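Local coordinates for protein arginine N-methyltransferase SFM1 (Saccharomyces cerevisiae, PDB 5C74), which transfers a methyl group from S-adenosyl-L-methionine to an arginine of ribosomal protein S3, leaving that arginine monomethylated, at residues A[142-145]-A[146-150]. Residues are numbered along the deposited sequence; the frame is centred on the assembly and turned at random.
Sequences TAIR and TTQLI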
loop_
_atom_site.group_PDB
_atom_site.type_symbol
_atom_site.label_atom_id
_atom_site.label_comp_id
_atom_site.label_asym_id
_atom_site.label_seq_id
_atom_site.Cartn_x
_atom_site.Cartn_y
_atom_site.Cartn_z
ATOM N N THR A 142 -16.519 -1.575 5.235
ATOM C CA THR A 142 -17.921 -1.160 5.396
ATOM C C THR A 142 -18.848 -2.038 4.533
ATOM O O THR A 142 -19.935 -2.453 4.977
ATOM C CB THR A 142 -18.132 0.316 5.015
ATOM O OG1 THR A 142 -17.441 1.158 5.947
ATOM C CG2 THR A 142 -19.622 0.651 5.068
ATOM N N ALA A 143 -18.410 -2.323 3.307
ATOM C CA ALA A 143 -19.197 -3.140 2.387
ATOM C C ALA A 143 -19.393 -4.533 2.969
ATOM O O ALA A 143 -20.480 -5.108 2.867
ATOM C CB ALA A 143 -18.533 -3.232 1.017
ATOM N N ILE A 144 -18.338 -5.067 3.572
ATOM C CA ILE A 144 -18.416 -6.381 4.186
ATOM C C ILE A 144 -19.312 -6.331 5.420
ATOM O O ILE A 144 -20.133 -7.223 5.612
ATOM C CB ILE A 144 -17.016 -6.925 4.521
ATOM C CG1 ILE A 144 -16.309 -7.250 3.196
ATOM C CG2 ILE A 144 -17.116 -8.176 5.436
ATOM C CD1 ILE A 144 -14.933 -7.845 3.330
ATOM N N ARG A 145 -19.207 -5.276 6.231
ATOM C CA ARG A 145 -20.116 -5.171 7.377
ATOM C C ARG A 145 -21.564 -5.117 6.895
ATOM O O ARG A 145 -22.453 -5.754 7.463
ATOM C CB ARG A 145 -19.814 -3.933 8.232
ATOM C CG ARG A 145 -20.802 -3.727 9.366
ATOM C CD ARG A 145 -20.314 -2.655 10.330
ATOM N NE ARG A 145 -19.159 -3.136 11.059
ATOM C CZ ARG A 145 -19.252 -3.859 12.168
ATOM N NH1 ARG A 145 -20.447 -4.147 12.677
ATOM N NH2 ARG A 145 -18.157 -4.276 12.773
ATOM N N THR A 146 -21.793 -4.344 5.846
ATOM C CA THR A 146 -23.126 -4.188 5.300
ATOM C C THR A 146 -23.651 -5.517 4.795
ATOM O O THR A 146 -24.805 -5.867 5.038
ATOM C CB THR A 146 -23.151 -3.155 4.163
ATOM O OG1 THR A 146 -22.779 -1.865 4.683
ATOM C CG2 THR A 146 -24.550 -3.080 3.550
ATOM N N THR A 147 -22.797 -6.266 4.115
ATOM C CA THR A 147 -23.216 -7.558 3.588
ATOM C C THR A 147 -23.586 -8.524 4.721
ATOM O O THR A 147 -24.554 -9.296 4.613
ATOM C CB THR A 147 -22.116 -8.154 2.695
ATOM O OG1 THR A 147 -21.945 -7.304 1.551
ATOM C CG2 THR A 147 -22.530 -9.565 2.233
ATOM N N GLN A 148 -22.825 -8.478 5.812
ATOM C CA GLN A 148 -23.125 -9.305 6.978
ATOM C C GLN A 148 -24.495 -8.956 7.562
ATOM O O GLN A 148 -25.278 -9.835 7.929
ATOM C CB GLN A 148 -22.035 -9.145 8.044
ATOM C CG GLN A 148 -20.706 -9.743 7.640
ATOM C CD GLN A 148 -20.691 -11.246 7.821
ATOM O OE1 GLN A 148 -20.830 -12.002 6.860
ATOM N NE2 GLN A 148 -20.538 -11.687 9.060
ATOM N N LEU A 149 -24.775 -7.668 7.671
ATOM C CA LEU A 149 -26.056 -7.226 8.211
ATOM C C LEU A 149 -27.209 -7.751 7.355
ATOM O O LEU A 149 -28.249 -8.177 7.873
ATOM C CB LEU A 149 -26.093 -5.685 8.290
ATOM C CG LEU A 149 -25.153 -5.052 9.328
ATOM C CD1 LEU A 149 -25.024 -3.525 9.130
ATOM C CD2 LEU A 149 -25.692 -5.361 10.713
ATOM N N ILE A 150 -27.014 -7.737 6.039
ATOM C CA ILE A 150 -28.076 -8.127 5.108
ATOM C C ILE A 150 -28.247 -9.647 5.062
ATOM O O ILE A 150 -29.361 -10.160 5.171
ATOM C CB ILE A 150 -27.781 -7.581 3.684
ATOM C CG1 ILE A 150 -27.883 -6.058 3.667
ATOM C CG2 ILE A 150 -28.733 -8.151 2.650
ATOM C CD1 ILE A 150 -27.364 -5.430 2.362
#
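The hydroxyls of T146 and T147 turn back onto the carbonyls of T142 and A143, one helical turn earlier, a worked example of how threonines settle inside a helix. Four i+4-to-i backbone bonds join 142-145 to 146-150, running from the N of T146, T147, Q148 and L149 to the carbonyls of T142, A143, I144 and R145. Two of these carbonyls take a second donor. T146 OG1 lies 2.9 Å from T142 O, above the carbonyl plane and on the face opposite T146 N; T147 OG1 makes the matching bond to A143 O, also 2.9 Å, tilted 33° from the carbonyl plane and again on the face opposite its own amide N. In T146 the hydroxyl sits beside its own backbone N (chi1 -63°), which turns it back toward T142 O. A valine here would probably leave T142 O with the amide alone and put a methyl against that oxygen. Among the looser van der Waals contacts, the T142 CG2 methyl lies 4.1 Å from T146 OG1, on the side where both threonines touch V183 of strand 181-183. The nonpolar pair R145 CG and L149 CD1 is 4.2 Å apart, while T147 reaches F102 of strand 101-104. Such hydroxyl-to-carbonyl bonds are characteristic of buried threonines within alpha-helices, here in helix 140-151, which packs against the parallel sheet of this SPOUT-clan methyltransferase.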